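Local coordinates for protein acyl-coenzyme A oxidase (Caenorhabditis elegans, PDB 5K3H) that catalyses the FAD-dependent oxidation of acyl-CoA by O2 to 2-trans-enoyl-CoA, the first step of peroxisomal beta-oxidation, at residues 447-452 with 529-534; 384-389 with 536-541; 451-456 with 509-514. All blocks are in the same frame, centred on the assembly; numbering follows the deposited sequence.

Interaction 1: 447-452 with 529-534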
# COMPACT_ATOMS: atom_id res chain seq x y z
N TYR B 447 23.53 3.52 18.24
CA TYR B 447 23.91 2.49 19.19
C TYR B 447 24.78 1.41 18.55
O TYR B 447 25.69 0.88 19.20
CB TYR B 447 22.65 1.89 19.81
CG TYR B 447 22.90 0.72 20.70
CD1 TYR B 447 23.49 0.89 21.94
CD2 TYR B 447 22.51 -0.56 20.33
CE1 TYR B 447 23.72 -0.18 22.77
CE2 TYR B 447 22.72 -1.64 21.15
CZ TYR B 447 23.32 -1.44 22.37
OH TYR B 447 23.55 -2.50 23.21
N LEU B 448 24.49 1.02 17.31
CA LEU B 448 25.35 0.03 16.67
C LEU B 448 26.71 0.61 16.33
O LEU B 448 27.72 -0.10 16.36
CB LEU B 448 24.69 -0.54 15.41
CG LEU B 448 23.45 -1.43 15.54
CD1 LEU B 448 22.93 -1.68 14.15
CD2 LEU B 448 23.72 -2.72 16.30
N VAL B 449 26.77 1.91 15.99
CA VAL B 449 28.06 2.55 15.72
C VAL B 449 28.89 2.66 17.00
O VAL B 449 30.10 2.42 16.98
CB VAL B 449 27.84 3.91 15.05
CG1 VAL B 449 29.11 4.71 15.08
CG2 VAL B 449 27.40 3.70 13.63
N LYS B 450 28.26 3.05 18.11
CA LYS B 450 28.94 3.02 19.40
C LYS B 450 29.47 1.63 19.73
O LYS B 450 30.52 1.48 20.36
CB LYS B 450 28.00 3.48 20.51
CG LYS B 450 28.60 3.31 21.89
CD LYS B 450 27.54 3.45 22.98
CE LYS B 450 27.06 2.05 23.43
NZ LYS B 450 25.97 2.11 24.45
N SER B 451 28.69 0.59 19.38
CA SER B 451 29.13 -0.79 19.59
C SER B 451 30.26 -1.20 18.64
O SER B 451 31.13 -2.00 19.01
CB SER B 451 27.92 -1.72 19.47
OG SER B 451 26.90 -1.31 20.37
N ALA B 452 30.23 -0.72 17.39
CA ALA B 452 31.34 -0.96 16.48
C ALA B 452 32.62 -0.30 16.98
O ALA B 452 33.72 -0.82 16.78
CB ALA B 452 31.00 -0.47 15.07
N VAL B 529 22.24 5.83 4.61
CA VAL B 529 21.56 4.70 3.97
C VAL B 529 22.23 3.39 4.35
O VAL B 529 21.56 2.39 4.62
CB VAL B 529 21.53 4.86 2.44
CG1 VAL B 529 20.95 3.62 1.79
CG2 VAL B 529 20.76 6.07 2.04
N GLU B 530 23.56 3.35 4.32
CA GLU B 530 24.28 2.16 4.76
C GLU B 530 24.05 1.90 6.25
O GLU B 530 24.00 0.75 6.68
CB GLU B 530 25.79 2.30 4.48
CG GLU B 530 26.15 2.39 2.99
CD GLU B 530 25.89 1.11 2.20
OE1 GLU B 530 26.22 0.03 2.70
OE2 GLU B 530 25.36 1.16 1.07
N LEU B 531 23.93 2.96 7.05
CA LEU B 531 23.74 2.79 8.48
C LEU B 531 22.38 2.20 8.79
O LEU B 531 22.24 1.38 9.70
CB LEU B 531 23.91 4.13 9.20
CG LEU B 531 25.30 4.79 9.25
CD1 LEU B 531 25.20 6.29 9.63
CD2 LEU B 531 26.22 4.03 10.21
N ASN B 532 21.35 2.59 8.03
CA ASN B 532 20.02 2.02 8.24
C ASN B 532 19.95 0.56 7.84
O ASN B 532 19.25 -0.23 8.49
CB ASN B 532 18.97 2.80 7.45
CG ASN B 532 18.50 4.00 8.17
OD1 ASN B 532 18.92 4.27 9.29
ND2 ASN B 532 17.57 4.70 7.57
N ARG B 533 20.63 0.19 6.75
CA ARG B 533 20.70 -1.22 6.36
C ARG B 533 21.20 -2.08 7.52
O ARG B 533 20.66 -3.17 7.77
CB ARG B 533 21.60 -1.38 5.13
CG ARG B 533 20.98 -0.86 3.85
CD ARG B 533 21.93 -0.89 2.63
NE ARG B 533 21.19 -0.45 1.43
CZ ARG B 533 21.73 0.05 0.33
NH1 ARG B 533 23.05 0.19 0.24
NH2 ARG B 533 20.95 0.43 -0.67
N ALA B 534 22.20 -1.59 8.25
CA ALA B 534 22.73 -2.32 9.39
C ALA B 534 21.69 -2.46 10.50
O ALA B 534 21.60 -3.52 11.14
CB ALA B 534 23.97 -1.61 9.91
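Leu448 and Val449 of helix 437-456 meet Leu531 and Ala534 of helix 520-553 where the C-alpha1 helices pack on the C-terminal helices of the acyl-CoA oxidase fold. All four are buried; no hydrogen bond crosses, and the side chains that meet are apolar. Val449 sends its CG2 branch, anti to the carbonyl carbon, against Leu531, and CG2 lies 3.6 Å from Leu531 CD2. The two side chains meet at a slant. Leu448 starts out beside its own backbone N (chi1 -68°) and then extends, which brings CD1 over the backbone of the partner helix, 3.8 Å from Ala534 O. The methyl of Ala534 is a looser neighbour, with CB 4.4 Å from Leu448 CD1.

On the far side of helix 520-553, Arg533 NH1 is 2.6 Å from Glu530 OE2 in a salt bridge, and Val529 CG1 sits over the guanidinium face. Glu530 OE1 is also hydrogen-bonded to Gln502 of the same chain, and OE2 to Tyr601 of the second subunit. Arg533 and Ala534 belong to an ATP site shared between the subunits. One turn of helix 437-456 carries a double grip: Tyr447 O accepts Ser451 N at 3.0 Å from one face of the carbonyl plane and Ser451 OG at 2.8 Å from the other.

Interaction 2: 384-389 with 536-541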
# COMPACT_ATOMS: atom_id res chain seq x y z
N HIS B 384 16.16 -0.00 24.42
CA HIS B 384 15.51 1.12 23.77
C HIS B 384 15.96 1.24 22.32
O HIS B 384 15.20 1.71 21.47
CB HIS B 384 15.79 2.42 24.52
CG HIS B 384 15.13 3.63 23.92
ND1 HIS B 384 13.76 3.79 23.87
CD2 HIS B 384 15.66 4.73 23.32
CE1 HIS B 384 13.47 4.94 23.28
NE2 HIS B 384 14.60 5.53 22.93
N ALA B 385 17.21 0.82 22.04
CA ALA B 385 17.73 0.83 20.68
C ALA B 385 17.06 -0.22 19.81
O ALA B 385 16.61 0.06 18.69
CB ALA B 385 19.24 0.60 20.71
N LEU B 386 16.95 -1.45 20.33
CA LEU B 386 16.35 -2.55 19.58
C LEU B 386 14.88 -2.27 19.30
O LEU B 386 14.40 -2.49 18.18
CB LEU B 386 16.52 -3.84 20.37
CG LEU B 386 15.71 -5.05 19.89
CD1 LEU B 386 16.34 -5.70 18.66
CD2 LEU B 386 15.54 -6.05 21.04
N THR B 387 14.15 -1.82 20.32
CA THR B 387 12.74 -1.46 20.18
C THR B 387 12.53 -0.41 19.09
O THR B 387 11.53 -0.45 18.37
CB THR B 387 12.25 -0.97 21.54
OG1 THR B 387 12.08 -2.11 22.39
CG2 THR B 387 10.93 -0.20 21.44
N SER B 388 13.45 0.55 18.96
CA SER B 388 13.32 1.53 17.89
C SER B 388 13.35 0.85 16.53
O SER B 388 12.57 1.19 15.63
CB SER B 388 14.45 2.57 17.96
OG SER B 388 14.77 2.88 19.31
N GLY B 389 14.27 -0.09 16.35
CA GLY B 389 14.31 -0.85 15.11
C GLY B 389 13.10 -1.74 14.95
O GLY B 389 12.54 -1.83 13.85
N ARG B 536 18.45 -2.53 10.25
CA ARG B 536 17.44 -3.51 9.82
C ARG B 536 17.95 -4.95 9.94
O ARG B 536 17.23 -5.84 10.39
CB ARG B 536 17.02 -3.21 8.38
CG ARG B 536 16.23 -1.93 8.22
CD ARG B 536 15.54 -1.85 6.86
NE ARG B 536 15.15 -0.49 6.53
CZ ARG B 536 15.86 0.31 5.74
NH1 ARG B 536 16.96 -0.14 5.18
NH2 ARG B 536 15.45 1.56 5.51
N LEU B 537 19.18 -5.21 9.47
CA LEU B 537 19.70 -6.57 9.57
C LEU B 537 19.79 -7.01 11.03
O LEU B 537 19.46 -8.15 11.37
CB LEU B 537 21.05 -6.66 8.87
CG LEU B 537 21.03 -6.48 7.34
CD1 LEU B 537 22.42 -6.31 6.80
CD2 LEU B 537 20.35 -7.68 6.66
N HIS B 538 20.21 -6.11 11.90
CA HIS B 538 20.29 -6.42 13.32
C HIS B 538 18.91 -6.73 13.89
O HIS B 538 18.73 -7.72 14.62
CB HIS B 538 20.95 -5.24 14.03
CG HIS B 538 20.90 -5.32 15.52
ND1 HIS B 538 21.84 -6.02 16.25
CD2 HIS B 538 20.06 -4.74 16.41
CE1 HIS B 538 21.56 -5.89 17.54
NE2 HIS B 538 20.49 -5.11 17.66
N THR B 539 17.91 -5.92 13.50
CA THR B 539 16.55 -6.11 13.99
C THR B 539 15.97 -7.42 13.47
O THR B 539 15.37 -8.19 14.24
CB THR B 539 15.69 -4.91 13.58
OG1 THR B 539 16.27 -3.71 14.09
CG2 THR B 539 14.27 -5.06 14.12
N ARG B 540 16.17 -7.72 12.18
CA ARG B 540 15.72 -8.99 11.62
C ARG B 540 16.43 -10.17 12.27
O ARG B 540 15.82 -11.23 12.46
CB ARG B 540 15.90 -8.99 10.09
CG ARG B 540 15.04 -7.92 9.41
CD ARG B 540 15.33 -7.74 7.93
NE ARG B 540 14.79 -8.82 7.11
CZ ARG B 540 14.75 -8.80 5.78
NH1 ARG B 540 15.22 -7.76 5.12
NH2 ARG B 540 14.25 -9.81 5.11
N LEU B 541 17.71 -10.03 12.59
CA LEU B 541 18.41 -11.10 13.29
C LEU B 541 17.77 -11.40 14.64
O LEU B 541 17.58 -12.57 15.01
CB LEU B 541 19.89 -10.75 13.46
CG LEU B 541 20.65 -11.51 14.55
CD1 LEU B 541 20.78 -13.00 14.20
CD2 LEU B 541 22.01 -10.86 14.76
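This is a close helix-to-helix contact in the buried part of the helical domain, where Thr539 of helix 520-553 lies against the bare backbone of Gly389 in helix 382-408 and Leu386 reaches His538 beside it. The CA atoms of Gly389 and Thr539 are only 5.8 Å apart, an approach that the glycine permits: a CB on Gly389 would run into Thr539 OG1. Both branches of the threonine touch the glycine. OG1 comes to 3.6 Å from Gly389 CA, and CG2 rests equally near, 3.6 Å from Gly389 C. Chi1 of -57° sets OG1 anti to the carbonyl carbon and CG2 anti to the backbone N. In that position the hydroxyl also makes a hydrogen bond to Ser535 O, one turn back, which satisfies a buried polar group. With an alanine here, Ser535 O would probably lose its hydroxyl partner and a gap would be likely to open against Gly389.

Leu386 leaves its helix with CG anti to the backbone N (chi1 168°), and its CD1 approaches the imidazole obliquely, 4.3 Å from His538 NE2. The other ring nitrogen, His538 ND1, is hydrogen-bonded to Tyr469 OH, which would hold the rotation of the ring.

Arg536 is part of the ATP site, and Ser392 of the same site follows Gly389 by about one helical turn. Helix 437-456 packs alongside both partners, with Tyr447 on Ala385 and Leu444 on Thr539, while helix 489-515 meets Leu537 and Leu541.

Interaction 3: 451-456 with 509-514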
# COMPACT_ATOMS: atom_id res chain seq x y z
N SER B 451 28.69 0.59 19.38
CA SER B 451 29.13 -0.79 19.59
C SER B 451 30.26 -1.20 18.64
O SER B 451 31.13 -2.00 19.01
CB SER B 451 27.92 -1.72 19.47
OG SER B 451 26.90 -1.31 20.37
N ALA B 452 30.23 -0.72 17.39
CA ALA B 452 31.34 -0.96 16.48
C ALA B 452 32.62 -0.30 16.98
O ALA B 452 33.72 -0.82 16.78
CB ALA B 452 31.00 -0.47 15.07
N ALA B 453 32.49 0.88 17.61
CA ALA B 453 33.65 1.56 18.17
C ALA B 453 34.29 0.76 19.30
O ALA B 453 35.52 0.71 19.42
CB ALA B 453 33.26 2.96 18.65
N LEU B 454 33.47 0.15 20.17
CA LEU B 454 34.01 -0.72 21.21
C LEU B 454 34.81 -1.86 20.59
O LEU B 454 35.93 -2.15 21.03
CB LEU B 454 32.90 -1.29 22.09
CG LEU B 454 32.12 -0.40 23.06
CD1 LEU B 454 31.02 -1.20 23.72
CD2 LEU B 454 33.05 0.10 24.12
N VAL B 455 34.26 -2.51 19.56
CA VAL B 455 34.94 -3.65 18.94
C VAL B 455 36.29 -3.22 18.38
O VAL B 455 37.32 -3.83 18.67
CB VAL B 455 34.06 -4.29 17.85
CG1 VAL B 455 34.85 -5.35 17.10
CG2 VAL B 455 32.80 -4.89 18.46
N LYS B 456 36.31 -2.15 17.58
CA LYS B 456 37.54 -1.73 16.92
C LYS B 456 38.64 -1.42 17.94
O LYS B 456 39.81 -1.72 17.71
CB LYS B 456 37.29 -0.50 16.03
CG LYS B 456 38.57 0.11 15.47
CD LYS B 456 38.35 1.43 14.73
CE LYS B 456 37.77 1.22 13.34
NZ LYS B 456 37.75 2.51 12.56
N LYS B 509 32.62 3.42 7.22
CA LYS B 509 32.37 4.48 6.24
C LYS B 509 32.21 5.83 6.94
O LYS B 509 32.78 6.84 6.52
CB LYS B 509 31.13 4.16 5.40
CG LYS B 509 30.78 5.29 4.43
CD LYS B 509 29.49 5.04 3.65
CE LYS B 509 29.27 6.12 2.58
NZ LYS B 509 28.06 5.83 1.73
N PHE B 510 31.42 5.85 8.02
CA PHE B 510 31.26 7.05 8.83
C PHE B 510 32.59 7.48 9.44
O PHE B 510 33.01 8.63 9.28
CB PHE B 510 30.19 6.76 9.90
CG PHE B 510 30.03 7.83 10.93
CD1 PHE B 510 29.78 9.15 10.56
CD2 PHE B 510 30.11 7.53 12.27
CE1 PHE B 510 29.61 10.13 11.52
CE2 PHE B 510 29.95 8.50 13.23
CZ PHE B 510 29.70 9.80 12.85
N PHE B 511 33.27 6.56 10.14
CA PHE B 511 34.58 6.88 10.71
C PHE B 511 35.56 7.34 9.64
O PHE B 511 36.28 8.33 9.83
CB PHE B 511 35.16 5.66 11.41
CG PHE B 511 34.33 5.12 12.55
CD1 PHE B 511 33.57 5.96 13.35
CD2 PHE B 511 34.31 3.75 12.81
CE1 PHE B 511 32.81 5.44 14.39
CE2 PHE B 511 33.56 3.23 13.85
CZ PHE B 511 32.80 4.08 14.65
N GLY B 512 35.58 6.66 8.49
CA GLY B 512 36.57 7.00 7.48
C GLY B 512 36.43 8.41 6.95
O GLY B 512 37.43 9.10 6.75
N LEU B 513 35.19 8.85 6.71
CA LEU B 513 34.95 10.20 6.20
C LEU B 513 35.38 11.26 7.21
O LEU B 513 35.89 12.32 6.82
CB LEU B 513 33.47 10.39 5.84
CG LEU B 513 33.02 9.69 4.56
CD1 LEU B 513 31.50 9.64 4.47
CD2 LEU B 513 33.60 10.34 3.34
N MET B 514 35.19 11.01 8.50
CA MET B 514 35.69 11.96 9.49
C MET B 514 37.21 11.99 9.49
O MET B 514 37.83 13.07 9.49
CB MET B 514 35.14 11.62 10.88
CG MET B 514 33.65 11.89 11.07
SD MET B 514 33.19 11.82 12.82
CE MET B 514 33.32 10.07 13.14
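Lys456 NZ sits between a polar and an aromatic neighbour: it makes a weak hydrogen bond to Asn508 OD1 and lies 3.7 Å from Phe511 CD2. The ammonium approaches the ring obliquely, and the bond to Asn508 is weak, so that grip is modest. The lysine begins extended, with CG anti to the backbone N (chi1 172°), then bends at chi3 (-77°). The two side chains run antiparallel alongside each other, each reaching toward the other's helix.

Phe511 is the central side chain. Its CG stands beside its own backbone N (chi1 -60°), which carries the ring across to helix 437-456. There CZ reaches the methyl of Ala453, at 4.2 Å from CB, again from an oblique direction. Val449, one turn earlier, also packs on the ring. The backbones stay well apart, with 9.2 Å between the CA atoms of Ala453 and Phe511, so the phenyl ring fills much of the span.

Next to it, Phe510 faces helix 520-553 instead: it makes an edge-to-face stack with Trp524, while Met514 CE lies 3.6 Å above the plane of the Phe510 ring, offset toward the rim. The contact is plain helix-to-helix packing at the outer end of the acyl-CoA oxidase helical bundle, where an aromatic side chain from one helix meets an alanine and a lysine chain on the next.

In the fold
Interactions 1 and 2 are buried and share helix 520-553, whereas interaction 3 lies at the surface, farthest from the chain's centre. Helix 437-456 serves both 1 and 3, which have Ser451 and Ala452 in common; Val449 passes from one to the other by packing on Phe511. Leu448 in turn touches His538, and Tyr447 touches Ala385, tying interaction 1 to interaction 2. The chemistry differs: leucine and valine methyls in 1, threonine on glycine in 2, both buried, and a lysine beside a ring in 3 at the surface. The first two include residues of the shared ATP site; interaction 3 is more remote, and does not touch interaction 2.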